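Local coordinates for DNA replication and repair protein RecF (Caldanaerobacter subterraneus subsp. tengcongensis, PDB 5Z69) that probably acts in DNA replication, recombinational repair and the SOS response as an ATP-binding ABC-type ATPase, with a likely preference for single-stranded, linear DNA, at residues L26-E30 with G31-I35; V81-A84 with D85-E88. All coordinates share one frame; numbering follows the deposited sequence.

Both contacts are local turns in the same chain, their centres about 17 Å apart and their nearest atoms about 6 Å apart without touching. Contact 1 links two sheets: its chain leaves the antiparallel sheet on strand 24-27 and enters the mixed sheet on strand 32-36. Contact 2 stays within the antiparallel sheet, closing the hairpin of strands 74-83 and 86-96. Each is partly buried, but the chemistry differs. In 26-35 a buried asparagine amide binds backbone groups, next to a disulfide and a phenylalanine packed among other rings. In 81-88 the backbone pairs with itself, while charged and aromatic side chains lie toward the surface.

Contact 1 of 2, residues L26-E30 with G31-I35; sequences LEFCE and GVNLI
Asn33 turns its carboxamide back onto the backbone of Cys29, and the nitrogen side is the firmer evidence: Asn33 ND2 donates to Cys29 O at 2.9 Å with an N-H...O angle of 172°, almost straight. Cys29 O lies close to the amide plane of Asn33, whereas the donor stands above the plane of the Cys29 carbonyl. On the oxygen side, Cys29 N donates to Asn33 OD1 at 2.8 Å, but this bond is less certain, because Asn33 OD1 is modelled too close to Cys29 SG. A weak bond of 3.3 Å from Asn33 ND2 to Gly31 O links the strand back to the loop residue before it. Since chi1 of Asn33 is -65°, with CG anti to the carbonyl carbon, the amide hangs back over the turn. The ring of Phe28 stands nearly perpendicular to it, the two planes 86° apart. Gly31 sits in the loop where the chain reverses, with a positive phi. Around this turn, Cys29 is disulfide-bonded to Cys359, and Phe28 meets Phe346 and Phe361 edge-to-face. Strand 32-36 runs between strands 345-349 and 359-364 of the mixed sheet: Val32 has a backbone hydrogen bond with Cys359 on one side, and the side chains of Val32 and Ile35 touch strand 345-349 on the other. Phe28 also packs on Leu10 and Ile13 of strand 9-16.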
loop_
_atom_site.group_PDB
_atom_site.type_symbol
_atom_site.label_atom_id
_atom_site.label_comp_id
_atom_site.label_asym_id
_atom_site.label_seq_id
_atom_site.Cartn_x
_atom_site.Cartn_y
_atom_site.Cartn_z
ATOM N N LEU A 26 38.098 8.780 26.647
ATOM C CA LEU A 26 37.051 9.307 27.507
ATOM C C LEU A 26 36.528 8.185 28.381
ATOM O O LEU A 26 36.177 7.128 27.874
ATOM C CB LEU A 26 35.919 9.885 26.672
ATOM C CG LEU A 26 36.335 10.878 25.587
ATOM C CD1 LEU A 26 35.087 11.358 24.874
ATOM C CD2 LEU A 26 37.084 12.040 26.219
ATOM N N GLU A 27 36.469 8.424 29.682
ATOM C CA GLU A 27 35.984 7.415 30.615
ATOM C C GLU A 27 34.634 7.828 31.128
ATOM O O GLU A 27 34.424 8.947 31.603
ATOM C CB GLU A 27 36.956 7.209 31.787
ATOM C CG GLU A 27 38.353 6.754 31.381
ATOM C CD GLU A 27 39.046 5.874 32.441
ATOM O OE1 GLU A 27 38.550 5.754 33.587
ATOM O OE2 GLU A 27 40.089 5.280 32.105
ATOM N N PHE A 28 33.669 6.928 31.029
ATOM C CA PHE A 28 32.285 7.337 31.288
ATOM C C PHE A 28 31.777 6.834 32.632
ATOM O O PHE A 28 32.510 6.165 33.347
ATOM C CB PHE A 28 31.367 6.878 30.165
ATOM C CG PHE A 28 31.740 7.459 28.828
ATOM C CD1 PHE A 28 31.798 8.848 28.654
ATOM C CD2 PHE A 28 32.093 6.626 27.772
ATOM C CE1 PHE A 28 32.164 9.415 27.421
ATOM C CE2 PHE A 28 32.480 7.178 26.519
ATOM C CZ PHE A 28 32.503 8.576 26.350
ATOM N N CYS A 29 30.528 7.177 32.966
ATOM C CA CYS A 29 29.973 6.893 34.285
ATOM C C CYS A 29 28.719 6.044 34.177
ATOM O O CYS A 29 28.105 5.924 33.098
ATOM C CB CYS A 29 29.655 8.208 35.045
ATOM S SG CYS A 29 29.045 9.640 34.051
ATOM N N GLU A 30 28.345 5.450 35.305
ATOM C CA GLU A 30 27.034 4.831 35.440
ATOM C C GLU A 30 25.973 5.916 35.385
ATOM O O GLU A 30 26.164 7.006 35.922
ATOM C CB GLU A 30 26.928 4.061 36.758
ATOM C CG GLU A 30 27.852 2.860 36.875
ATOM C CD GLU A 30 27.271 1.597 36.262
ATOM O OE1 GLU A 30 26.165 1.656 35.651
ATOM O OE2 GLU A 30 27.922 0.539 36.390
ATOM N N GLY A 31 24.861 5.622 34.729
ATOM C CA GLY A 31 23.741 6.545 34.697
ATOM C C GLY A 31 23.861 7.514 33.543
ATOM O O GLY A 31 24.265 7.128 32.456
ATOM N N VAL A 32 23.537 8.778 33.796
ATOM C CA VAL A 32 23.483 9.798 32.757
ATOM C C VAL A 32 24.858 10.435 32.521
ATOM O O VAL A 32 25.459 11.018 33.428
ATOM C CB VAL A 32 22.450 10.900 33.120
ATOM C CG1 VAL A 32 22.481 12.034 32.126
ATOM C CG2 VAL A 32 21.024 10.297 33.251
ATOM N N ASN A 33 25.359 10.290 31.296
ATOM C CA ASN A 33 26.564 10.998 30.883
ATOM C C ASN A 33 26.120 12.196 30.055
ATOM O O ASN A 33 25.690 12.034 28.915
ATOM C CB ASN A 33 27.503 10.079 30.084
ATOM C CG ASN A 33 28.055 8.924 30.932
ATOM O OD1 ASN A 33 29.233 8.888 31.233
ATOM N ND2 ASN A 33 27.195 7.986 31.309
ATOM N N LEU A 34 26.187 13.388 30.648
ATOM C CA LEU A 34 25.752 14.613 29.984
ATOM C C LEU A 34 26.877 15.142 29.101
ATOM O O LEU A 34 27.970 15.405 29.574
ATOM C CB LEU A 34 25.335 15.663 31.022
ATOM C CG LEU A 34 24.492 16.880 30.622
ATOM C CD1 LEU A 34 25.373 18.049 30.241
ATOM C CD2 LEU A 34 23.518 16.558 29.500
ATOM N N ILE A 35 26.611 15.260 27.804
ATOM C CA ILE A 35 27.579 15.866 26.905
ATOM C C ILE A 35 27.009 17.167 26.371
ATOM O O ILE A 35 26.043 17.154 25.617
ATOM C CB ILE A 35 27.920 14.931 25.754
ATOM C CG1 ILE A 35 28.504 13.627 26.300
ATOM C CG2 ILE A 35 28.891 15.612 24.784
ATOM C CD1 ILE A 35 28.126 12.422 25.483
#

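Contact 2 of 2, residues V81-A84 with D85-E88; sequences VRSA and DFYE
One face of the Arg82 guanidinium is covered by Tyr87, whose CD1 sits over its centre with Tyr87 CD1 to Arg82 CZ at 4.0 Å. From the tyrosine's side the approach is at the ring edge, and with the planes 70° apart this is an edge-on contact, not a parallel stack. Arg82 reaches that point with CG anti to the backbone N (chi1 179°) and an extended chain, whose CG passes 3.4 Å from Phe86 O. The Phe86 ring likewise meets Ser83 by its edge, CD1 lying 3.7 Å from Ser83 OG, and a water is also in the plane at that edge. This water accepts from Asp85 N at 2.9 Å and is hydrogen-bonded to Ser83 OG, bridging two residues of the turn. Outside the hairpin, Arg82 NH2 forms a salt bridge with Asp6, and Glu88 one with Lys11. Arg82 was modelled in two conformers, so its contacts with Tyr87 and Phe86 O and its salt bridge are less certain. The backbone supplies the core: Ser83 N donates to Phe86 O at 2.9 Å, and Phe86 N to Ser83 O at 3.1 Å. Past this pair Val81 has a backbone hydrogen bond with Lys89, which places one extra residue on the second strand, consistent with a beta bulge near Tyr87. A hydrogen-bonded antiparallel pair bracketing the type I turn Ser83-Phe86 defines a beta hairpin with a two-residue loop, joining strands 74-83 and 86-96.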
loop_
_atom_site.group_PDB
_atom_site.type_symbol
_atom_site.label_atom_id
_atom_site.label_comp_id
_atom_site.label_asym_id
_atom_site.label_seq_id
_atom_site.Cartn_x
_atom_site.Cartn_y
_atom_site.Cartn_z
ATOM N N VAL A 81 33.618 -2.346 26.580
ATOM C CA VAL A 81 32.233 -2.433 27.016
ATOM C C VAL A 81 32.066 -3.584 27.999
ATOM O O VAL A 81 32.839 -4.546 28.011
ATOM C CB VAL A 81 31.228 -2.613 25.820
ATOM C CG1 VAL A 81 31.505 -1.610 24.691
ATOM C CG2 VAL A 81 31.237 -4.036 25.290
ATOM N N ARG A 82 31.077 -3.448 28.863
ATOM C CA ARG A 82 30.670 -4.537 29.738
ATOM C C ARG A 82 29.284 -4.978 29.273
ATOM O O ARG A 82 28.491 -4.152 28.831
ATOM C CB ARG A 82 30.669 -4.089 31.205
ATOM C CG ARG A 82 30.231 -5.157 32.198
ATOM C CD ARG A 82 30.605 -4.793 33.629
ATOM N NE ARG A 82 30.423 -5.946 34.514
ATOM C CZ ARG A 82 30.737 -5.969 35.806
ATOM N NH1 ARG A 82 31.241 -4.903 36.393
ATOM N NH2 ARG A 82 30.525 -7.060 36.515
ATOM N N SER A 83 28.993 -6.275 29.330
ATOM C CA SER A 83 27.646 -6.710 28.979
ATOM C C SER A 83 27.312 -7.914 29.853
ATOM O O SER A 83 28.117 -8.293 30.694
ATOM C CB SER A 83 27.533 -7.035 27.480
ATOM O OG SER A 83 28.191 -8.246 27.154
ATOM N N ALA A 84 26.148 -8.518 29.672
ATOM C CA ALA A 84 25.715 -9.578 30.608
ATOM C C ALA A 84 26.708 -10.742 30.744
ATOM O O ALA A 84 26.808 -11.350 31.812
ATOM C CB ALA A 84 24.354 -10.121 30.196
ATOM N N ASP A 85 27.438 -11.054 29.672
ATOM C CA ASP A 85 28.355 -12.194 29.692
ATOM C C ASP A 85 29.808 -11.773 29.662
ATOM O O ASP A 85 30.677 -12.622 29.646
ATOM C CB ASP A 85 28.115 -13.139 28.501
ATOM C CG ASP A 85 26.782 -13.866 28.584
ATOM O OD1 ASP A 85 26.337 -14.166 29.714
ATOM O OD2 ASP A 85 26.187 -14.127 27.513
ATOM N N PHE A 86 30.080 -10.474 29.614
ATOM C CA PHE A 86 31.467 -10.023 29.503
ATOM C C PHE A 86 31.775 -8.961 30.513
ATOM O O PHE A 86 31.184 -7.892 30.443
ATOM C CB PHE A 86 31.754 -9.485 28.084
ATOM C CG PHE A 86 31.782 -10.555 27.039
ATOM C CD1 PHE A 86 30.608 -10.999 26.464
ATOM C CD2 PHE A 86 32.981 -11.140 26.658
ATOM C CE1 PHE A 86 30.610 -12.008 25.521
ATOM C CE2 PHE A 86 32.997 -12.159 25.714
ATOM C CZ PHE A 86 31.788 -12.580 25.132
ATOM N N TYR A 87 32.680 -9.253 31.466
ATOM C CA TYR A 87 33.232 -8.192 32.310
ATOM C C TYR A 87 33.883 -7.129 31.419
ATOM O O TYR A 87 33.803 -5.927 31.693
ATOM C CB TYR A 87 34.249 -8.746 33.322
ATOM C CG TYR A 87 35.072 -7.705 34.070
ATOM C CD1 TYR A 87 34.526 -6.953 35.118
ATOM C CD2 TYR A 87 36.401 -7.486 33.739
ATOM C CE1 TYR A 87 35.303 -6.005 35.792
ATOM C CE2 TYR A 87 37.174 -6.552 34.407
ATOM C CZ TYR A 87 36.622 -5.818 35.435
ATOM O OH TYR A 87 37.412 -4.887 36.092
ATOM N N GLU A 88 34.529 -7.559 30.343
ATOM C CA GLU A 88 35.074 -6.570 29.407
ATOM C C GLU A 88 35.169 -7.124 27.988
ATOM O O GLU A 88 35.607 -8.245 27.784
ATOM C CB GLU A 88 36.447 -6.060 29.870
ATOM C CG GLU A 88 36.969 -4.889 29.013
ATOM C CD GLU A 88 38.060 -4.060 29.686
ATOM O OE1 GLU A 88 39.162 -3.953 29.113
ATOM O OE2 GLU A 88 37.811 -3.480 30.767
HETATM O O HOH W 1 26.714 -10.247 26.935
#